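Local coordinates for CurJ (Moorea producens 3L, PDB 5TZ6), which probably catalyses a vinylogous dehydration as a polyketide synthase dehydratase domain in curacin biosynthesis, here an inactive variant with a bound ligand, at residues Q106-D111 / S129-H134. The protein carries 1 engineered substitution. Residues are numbered along the deposited sequence; the frame is centred on the assembly and turned at random.
Sequences QVISFD and SDWAVH
Ser-109 and His-134 meet through their side chains where antiparallel strands 102-110 and 132-141 of the hot-dog-clan dehydratase fold run side by side. Ser-109 OG lies near the imidazole plane at the ring's edge, in a very short hydrogen bond of 2.5 Å to His-134 NE2. With OG between its backbone N and carbonyl carbon (chi1 76°), Ser-109 turns the hydroxyl to that edge. Arg-90 also bonds this hydroxyl, and His-134 ND1 hydrogen-bonds to Gln-80 O, so the imidazole is held at both nitrogens. An alanine in place of His-134 would probably leave Ser-109 OG without its imidazole mate and Gln-80 O without its ring partner. On the other face of the paired strands, Ile-108 splits its branches: CG2 meets Val-133 CG2 at 3.9 Å, while CD1 reaches Trp-131 CE3 at 4.2 Å, obliquely to the indole. Leu-20 of the second subunit packs on Ile-108 and Trp-131, placing this apolar patch at the dimer contact. Farther along, Phe-110 touches Trp-131 CB to CB, its ring leading away from segment 129-134. Ser-109 and Ala-132 form a hydrogen-bonded pair, with Ser-109 N 2.9 Å from Ala-132 O and Ala-132 N 3.0 Å from Ser-109 O.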
ATOM      1  N   GLN A 106      10.109 -11.410  -4.848  1.00 51.56           N
ATOM      2  CA  GLN A 106       9.216 -12.515  -4.531  1.00 55.80           C
ATOM      3  C   GLN A 106       7.787 -12.094  -4.848  1.00 52.27           C
ATOM      4  O   GLN A 106       7.322 -11.060  -4.362  1.00 61.46           O
ATOM      5  CB  GLN A 106       9.325 -12.916  -3.056  1.00 58.72           C
ATOM      6  CG  GLN A 106      10.631 -13.581  -2.686  1.00 68.98           C
ATOM      7  CD  GLN A 106      10.695 -13.948  -1.218  1.00 79.34           C
ATOM      8  OE1 GLN A 106      10.771 -13.075  -0.352  1.00 80.19           O
ATOM      9  NE2 GLN A 106      10.664 -15.250  -0.930  1.00 81.84           N
ATOM     10  N   VAL A 107       7.098 -12.888  -5.659  1.00 44.78           N
ATOM     11  CA  VAL A 107       5.664 -12.760  -5.875  1.00 44.54           C
ATOM     12  C   VAL A 107       4.966 -13.790  -4.997  1.00 49.29           C
ATOM     13  O   VAL A 107       5.141 -15.005  -5.197  1.00 43.41           O
ATOM     14  CB  VAL A 107       5.286 -12.965  -7.351  1.00 46.60           C
ATOM     15  CG1 VAL A 107       3.776 -12.888  -7.510  1.00 41.72           C
ATOM     16  CG2 VAL A 107       5.969 -11.938  -8.242  1.00 44.37           C
ATOM     17  N   ILE A 108       4.162 -13.289  -4.047  1.00 48.25           N
ATOM     18  CA  ILE A 108       3.480 -14.087  -3.033  1.00 53.29           C
ATOM     19  C   ILE A 108       1.990 -13.755  -3.065  1.00 51.39           C
ATOM     20  O   ILE A 108       1.562 -12.779  -3.680  1.00 52.82           O
ATOM     21  CB  ILE A 108       4.032 -13.840  -1.613  1.00 50.92           C
ATOM     22  CG1 ILE A 108       3.600 -12.465  -1.104  1.00 45.75           C
ATOM     23  CG2 ILE A 108       5.549 -13.959  -1.590  1.00 48.73           C
ATOM     24  CD1 ILE A 108       3.985 -12.220   0.335  1.00 49.03           C
ATOM     25  N   SER A 109       1.198 -14.579  -2.378  1.00 51.95           N
ATOM     26  CA  SER A 109      -0.230 -14.321  -2.228  1.00 55.61           C
ATOM     27  C   SER A 109      -0.735 -14.900  -0.913  1.00 60.85           C
ATOM     28  O   SER A 109      -0.075 -15.723  -0.271  1.00 62.72           O
ATOM     29  CB  SER A 109      -1.032 -14.905  -3.390  1.00 60.31           C
ATOM     30  OG  SER A 109      -1.152 -16.303  -3.232  1.00 61.26           O
ATOM     31  N   PHE A 110      -1.932 -14.460  -0.527  1.00 57.35           N
ATOM     32  CA  PHE A 110      -2.578 -14.869   0.715  1.00 59.31           C
ATOM     33  C   PHE A 110      -4.044 -14.461   0.656  1.00 57.79           C
ATOM     34  O   PHE A 110      -4.441 -13.628  -0.166  1.00 68.43           O
ATOM     35  CB  PHE A 110      -1.891 -14.254   1.946  1.00 67.30           C
ATOM     36  CG  PHE A 110      -1.740 -12.753   1.888  1.00 70.09           C
ATOM     37  CD1 PHE A 110      -0.587 -12.178   1.375  1.00 71.29           C
ATOM     38  CD2 PHE A 110      -2.745 -11.918   2.357  1.00 73.04           C
ATOM     39  CE1 PHE A 110      -0.438 -10.796   1.324  1.00 65.56           C
ATOM     40  CE2 PHE A 110      -2.602 -10.538   2.311  1.00 71.64           C
ATOM     41  CZ  PHE A 110      -1.447  -9.978   1.793  1.00 68.15           C
ATOM     42  N   ASP A 111      -4.846 -15.065   1.530  1.00 87.03           N
ATOM     43  CA  ASP A 111      -6.284 -14.823   1.559  1.00102.75           C
ATOM     44  C   ASP A 111      -6.546 -13.659   2.509  1.00116.93           C
ATOM     45  O   ASP A 111      -6.299 -13.767   3.715  1.00114.59           O
ATOM     46  CB  ASP A 111      -7.028 -16.079   2.004  1.00112.25           C
ATOM     47  CG  ASP A 111      -8.487 -16.079   1.586  1.00130.20           C
ATOM     48  OD1 ASP A 111      -9.111 -14.996   1.579  1.00136.52           O
ATOM     49  OD2 ASP A 111      -9.014 -17.169   1.275  1.00137.58           O
ATOM     50  N   SER A 129      -0.459 -14.814   8.354  1.00127.88           N
ATOM     51  CA  SER A 129       0.380 -15.927   8.783  1.00128.11           C
ATOM     52  C   SER A 129       0.461 -17.021   7.723  1.00122.67           C
ATOM     53  O   SER A 129       1.498 -17.677   7.583  1.00128.66           O
ATOM     54  CB  SER A 129      -0.141 -16.508  10.100  1.00133.21           C
ATOM     55  OG  SER A 129      -1.476 -16.964   9.964  1.00136.72           O
ATOM     56  N   ASP A 130      -0.622 -17.230   6.978  1.00116.83           N
ATOM     57  CA  ASP A 130      -0.660 -18.211   5.900  1.00103.74           C
ATOM     58  C   ASP A 130      -0.468 -17.505   4.563  1.00 82.85           C
ATOM     59  O   ASP A 130      -1.226 -16.590   4.229  1.00 85.86           O
ATOM     60  CB  ASP A 130      -1.980 -18.980   5.914  1.00123.19           C
ATOM     61  CG  ASP A 130      -1.783 -20.477   5.796  1.00137.60           C
ATOM     62  OD1 ASP A 130      -0.706 -20.900   5.328  1.00139.14           O
ATOM     63  OD2 ASP A 130      -2.706 -21.230   6.174  1.00144.81           O
ATOM     64  N   TRP A 131       0.543 -17.925   3.808  1.00 70.91           N
ATOM     65  CA  TRP A 131       0.872 -17.275   2.546  1.00 67.18           C
ATOM     66  C   TRP A 131       1.697 -18.230   1.698  1.00 64.12           C
ATOM     67  O   TRP A 131       2.199 -19.250   2.180  1.00 61.23           O
ATOM     68  CB  TRP A 131       1.616 -15.955   2.769  1.00 59.45           C
ATOM     69  CG  TRP A 131       2.795 -16.066   3.687  1.00 64.22           C
ATOM     70  CD1 TRP A 131       2.768 -16.207   5.046  1.00 70.93           C
ATOM     71  CD2 TRP A 131       4.178 -16.029   3.316  1.00 56.76           C
ATOM     72  NE1 TRP A 131       4.050 -16.265   5.543  1.00 70.80           N
ATOM     73  CE2 TRP A 131       4.932 -16.157   4.500  1.00 67.20           C
ATOM     74  CE3 TRP A 131       4.850 -15.903   2.100  1.00 53.67           C
ATOM     75  CZ2 TRP A 131       6.323 -16.167   4.500  1.00 68.92           C
ATOM     76  CZ3 TRP A 131       6.228 -15.909   2.101  1.00 62.89           C
ATOM     77  CH2 TRP A 131       6.951 -16.042   3.292  1.00 70.99           C
ATOM     78  N   ALA A 132       1.841 -17.878   0.421  1.00 56.76           N
ATOM     79  CA  ALA A 132       2.502 -18.735  -0.550  1.00 58.77           C
ATOM     80  C   ALA A 132       3.388 -17.900  -1.463  1.00 54.54           C
ATOM     81  O   ALA A 132       3.088 -16.740  -1.756  1.00 53.10           O
ATOM     82  CB  ALA A 132       1.486 -19.515  -1.387  1.00 57.45           C
ATOM     83  N   VAL A 133       4.490 -18.503  -1.905  1.00 51.92           N
ATOM     84  CA  VAL A 133       5.401 -17.878  -2.858  1.00 47.46           C
ATOM     85  C   VAL A 133       5.151 -18.483  -4.234  1.00 47.96           C
ATOM     86  O   VAL A 133       5.183 -19.711  -4.405  1.00 58.25           O
ATOM     87  CB  VAL A 133       6.866 -18.057  -2.428  1.00 58.82           C
ATOM     88  CG1 VAL A 133       7.796 -17.423  -3.444  1.00 61.72           C
ATOM     89  CG2 VAL A 133       7.087 -17.452  -1.051  1.00 61.16           C
ATOM     90  N   HIS A 134       4.891 -17.624  -5.216  1.00 47.66           N
ATOM     91  CA  HIS A 134       4.587 -18.074  -6.564  1.00 52.09           C
ATOM     92  C   HIS A 134       5.683 -17.781  -7.569  1.00 50.83           C
ATOM     93  O   HIS A 134       5.740 -18.455  -8.605  1.00 52.58           O
ATOM     94  CB  HIS A 134       3.281 -17.433  -7.049  1.00 51.30           C
ATOM     95  CG  HIS A 134       2.140 -17.642  -6.108  1.00 58.94           C
ATOM     96  ND1 HIS A 134       1.730 -18.898  -5.710  1.00 55.49           N
ATOM     97  CD2 HIS A 134       1.330 -16.762  -5.473  1.00 61.12           C
ATOM     98  CE1 HIS A 134       0.711 -18.781  -4.877  1.00 66.97           C
ATOM     99  NE2 HIS A 134       0.450 -17.496  -4.716  1.00 63.69           N
TER